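Long-range contact in 34L protein (Yaba-like disease virus, PDB 1SFU), which binds left-handed Z-DNA through its N-terminal Z-alpha domain and probably helps the virus to block antiviral responses of the host: residues L16-E20 with L35-I41. Sequence-based numbering, arbitrary orientation.
Sequences LVKKE and LSNRLKI
Leu-16 and Val-17 of helix 11-22 face Leu-39 and Leu-35 of helix 32-38 and the residues just after it, the CA atoms of Leu-16 and Leu-39 and those of Val-17 and Leu-35 lying 7.6 Å apart in both pairs. Leu-39 buries the most surface against the other segment, and its two methyls divide the work. CD2 packs 3.6 Å from CB of Leu-16 and also meets CG2 of Val-17, whose side chain crosses that of Leu-39 at about a right angle. The other methyl, CD1, lies 3.8 Å from CG of Glu-20. A leucine suits this position because its forked end can touch Leu-16, Val-17 and Glu-20, which lie along one side of helix 11-22.

Val-17, short and beta-branched, serves two neighbours at once: with CG1 anti to the backbone N (chi1 -179°), that methyl is 4.2 Å from CD1 of Leu-35 while CG2 turns to Leu-39. Both Val-17 and Leu-35, buried and purely hydrocarbon in their side chains, also touch Leu-50 of helix 43-55, so the seam continues into the centre of the winged helix-turn-helix fold of the Z-alpha domain.

Glu-20, partly exposed, suits the border: its methylenes cover leucine while its carboxylate can stay in a polar setting. Its CB rests 3.9 Å from CD2 of Leu-35, and the chain bends at chi2 (-63°). OE1 stays 4.8 Å from NE of Arg-38, without a salt bridge, though the opposite charges probably attract weakly. Beyond Leu-39, Lys-40 leaves the helix with positive phi (48°), and the chain turns so that Ile-41 again faces helix 11-22, its long CG1-CD1 branch giving it the length to bring CD1 within 4.0 Å of CD1 of Leu-16.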
ATOM      1  N   LEU C  16      12.150   7.411 -18.410  1.00 26.04           N
ATOM      2  CA  LEU C  16      12.226   8.810 -18.007  1.00 25.96           C
ATOM      3  C   LEU C  16      12.823   8.931 -16.607  1.00 26.05           C
ATOM      4  O   LEU C  16      13.644   9.810 -16.347  1.00 27.49           O
ATOM      5  CB  LEU C  16      10.838   9.454 -18.018  1.00 27.88           C
ATOM      6  CG  LEU C  16      10.145   9.638 -19.368  1.00 30.17           C
ATOM      7  CD1 LEU C  16       8.695  10.052 -19.142  1.00 28.93           C
ATOM      8  CD2 LEU C  16      10.895  10.684 -20.185  1.00 29.77           C
ATOM      9  N   VAL C  17      12.407   8.047 -15.705  1.00 23.98           N
ATOM     10  CA  VAL C  17      12.913   8.093 -14.337  1.00 23.32           C
ATOM     11  C   VAL C  17      14.395   7.728 -14.268  1.00 21.25           C
ATOM     12  O   VAL C  17      15.170   8.372 -13.555  1.00 23.34           O
ATOM     13  CB  VAL C  17      12.120   7.138 -13.408  1.00 20.71           C
ATOM     14  CG1 VAL C  17      12.651   7.235 -11.985  1.00 19.79           C
ATOM     15  CG2 VAL C  17      10.650   7.483 -13.445  1.00 19.69           C
ATOM     16  N   LYS C  18      14.788   6.690 -14.998  1.00 22.74           N
ATOM     17  CA  LYS C  18      16.184   6.268 -14.987  1.00 23.52           C
ATOM     18  C   LYS C  18      17.080   7.398 -15.485  1.00 24.64           C
ATOM     19  O   LYS C  18      18.123   7.694 -14.893  1.00 24.77           O
ATOM     20  CB  LYS C  18      16.370   5.017 -15.850  1.00 22.14           C
ATOM     21  CG  LYS C  18      17.802   4.481 -15.869  1.00 25.04           C
ATOM     22  CD  LYS C  18      17.861   3.121 -16.554  1.00 24.37           C
ATOM     23  CE  LYS C  18      19.293   2.628 -16.710  1.00 25.94           C
ATOM     24  NZ  LYS C  18      19.331   1.287 -17.381  1.00 25.00           N
ATOM     25  N   LYS C  19      16.660   8.043 -16.567  1.00 26.15           N
ATOM     26  CA  LYS C  19      17.430   9.143 -17.130  1.00 28.72           C
ATOM     27  C   LYS C  19      17.587  10.248 -16.088  1.00 28.56           C
ATOM     28  O   LYS C  19      18.662  10.818 -15.943  1.00 26.97           O
ATOM     29  CB  LYS C  19      16.732   9.683 -18.378  1.00 31.46           C
ATOM     30  CG  LYS C  19      17.645  10.442 -19.319  1.00 34.99           C
ATOM     31  CD  LYS C  19      16.967  10.697 -20.664  1.00 37.70           C
ATOM     32  CE  LYS C  19      17.965  11.212 -21.693  1.00 38.47           C
ATOM     33  NZ  LYS C  19      19.066  10.226 -21.918  1.00 38.10           N
ATOM     34  N   GLU C  20      16.520  10.534 -15.347  1.00 30.15           N
ATOM     35  CA  GLU C  20      16.568  11.578 -14.327  1.00 31.60           C
ATOM     36  C   GLU C  20      17.529  11.262 -13.187  1.00 32.35           C
ATOM     37  O   GLU C  20      18.329  12.110 -12.792  1.00 32.86           O
ATOM     38  CB  GLU C  20      15.174  11.824 -13.740  1.00 34.05           C
ATOM     39  CG  GLU C  20      14.197  12.491 -14.686  1.00 37.23           C
ATOM     40  CD  GLU C  20      14.635  13.885 -15.089  1.00 38.81           C
ATOM     41  OE1 GLU C  20      14.711  14.773 -14.208  1.00 39.92           O
ATOM     42  OE2 GLU C  20      14.905  14.089 -16.290  1.00 41.15           O
ATOM     43  N   LEU C  35      10.249  14.151  -8.444  1.00 32.43           N
ATOM     44  CA  LEU C  35      10.255  13.543  -9.765  1.00 32.28           C
ATOM     45  C   LEU C  35       8.877  13.624 -10.403  1.00 32.28           C
ATOM     46  O   LEU C  35       8.747  13.957 -11.582  1.00 31.60           O
ATOM     47  CB  LEU C  35      10.702  12.084  -9.675  1.00 31.97           C
ATOM     48  CG  LEU C  35      12.191  11.877  -9.401  1.00 32.98           C
ATOM     49  CD1 LEU C  35      12.474  10.391  -9.211  1.00 20.04           C
ATOM     50  CD2 LEU C  35      13.002  12.427 -10.569  1.00 20.04           C
ATOM     51  N   SER C  36       7.848  13.312  -9.624  1.00 32.82           N
ATOM     52  CA  SER C  36       6.480  13.371 -10.124  1.00 35.22           C
ATOM     53  C   SER C  36       6.182  14.778 -10.621  1.00 36.84           C
ATOM     54  O   SER C  36       5.489  14.968 -11.620  1.00 37.12           O
ATOM     55  CB  SER C  36       5.490  13.023  -9.012  1.00 34.82           C
ATOM     56  OG  SER C  36       4.178  13.422  -9.370  1.00 36.15           O
ATOM     57  N   ASN C  37       6.721  15.759  -9.909  1.00 38.70           N
ATOM     58  CA  ASN C  37       6.520  17.161 -10.237  1.00 41.38           C
ATOM     59  C   ASN C  37       7.179  17.564 -11.558  1.00 42.97           C
ATOM     60  O   ASN C  37       6.603  18.330 -12.334  1.00 44.21           O
ATOM     61  CB  ASN C  37       7.049  18.019  -9.087  1.00 41.15           C
ATOM     62  CG  ASN C  37       6.759  19.489  -9.270  1.00 42.18           C
ATOM     63  OD1 ASN C  37       5.728  19.871  -9.814  1.00 20.04           O
ATOM     64  ND2 ASN C  37       7.661  20.328  -8.793  1.00 20.04           N
ATOM     65  N   ARG C  38       8.375  17.041 -11.819  1.00 44.22           N
ATOM     66  CA  ARG C  38       9.096  17.369 -13.046  1.00 45.03           C
ATOM     67  C   ARG C  38       8.540  16.645 -14.262  1.00 44.13           C
ATOM     68  O   ARG C  38       8.169  17.270 -15.254  1.00 43.92           O
ATOM     69  CB  ARG C  38      10.582  17.027 -12.911  1.00 48.00           C
ATOM     70  CG  ARG C  38      11.313  17.754 -11.795  1.00 53.41           C
ATOM     71  CD  ARG C  38      12.820  17.553 -11.934  1.00 57.94           C
ATOM     72  NE  ARG C  38      13.542  17.763 -10.678  1.00 62.72           N
ATOM     73  CZ  ARG C  38      13.536  18.896  -9.978  1.00 64.72           C
ATOM     74  NH1 ARG C  38      12.840  19.944 -10.403  1.00 66.02           N
ATOM     75  NH2 ARG C  38      14.230  18.980  -8.850  1.00 65.26           N
ATOM     76  N   LEU C  39       8.488  15.323 -14.181  1.00 42.66           N
ATOM     77  CA  LEU C  39       8.000  14.513 -15.287  1.00 42.51           C
ATOM     78  C   LEU C  39       6.487  14.604 -15.460  1.00 42.16           C
ATOM     79  O   LEU C  39       5.919  13.947 -16.330  1.00 41.25           O
ATOM     80  CB  LEU C  39       8.417  13.052 -15.085  1.00 41.47           C
ATOM     81  CG  LEU C  39       9.922  12.751 -15.046  1.00 40.34           C
ATOM     82  CD1 LEU C  39      10.562  13.432 -13.858  1.00 40.54           C
ATOM     83  CD2 LEU C  39      10.136  11.252 -14.953  1.00 40.72           C
ATOM     84  N   LYS C  40       5.841  15.425 -14.635  1.00 42.74           N
ATOM     85  CA  LYS C  40       4.389  15.594 -14.693  1.00 43.13           C
ATOM     86  C   LYS C  40       3.697  14.239 -14.749  1.00 42.98           C
ATOM     87  O   LYS C  40       2.825  14.005 -15.584  1.00 42.80           O
ATOM     88  CB  LYS C  40       3.997  16.421 -15.918  1.00 42.91           C
ATOM     89  CG  LYS C  40       4.494  17.852 -15.877  1.00 43.31           C
ATOM     90  CD  LYS C  40       3.797  18.644 -14.787  1.00 44.50           C
ATOM     91  CE  LYS C  40       4.358  20.054 -14.680  1.00 44.02           C
ATOM     92  NZ  LYS C  40       5.782  20.034 -14.250  1.00 43.58           N
ATOM     93  N   ILE C  41       4.102  13.347 -13.853  1.00 42.63           N
ATOM     94  CA  ILE C  41       3.536  12.006 -13.787  1.00 41.42           C
ATOM     95  C   ILE C  41       3.068  11.725 -12.364  1.00 41.05           C
ATOM     96  O   ILE C  41       3.598  12.290 -11.409  1.00 40.00           O
ATOM     97  CB  ILE C  41       4.588  10.952 -14.202  1.00 42.25           C
ATOM     98  CG1 ILE C  41       4.975  11.165 -15.669  1.00 42.39           C
ATOM     99  CG2 ILE C  41       4.044   9.547 -13.980  1.00 41.59           C
ATOM    100  CD1 ILE C  41       6.041  10.210 -16.176  1.00 43.12           C
TER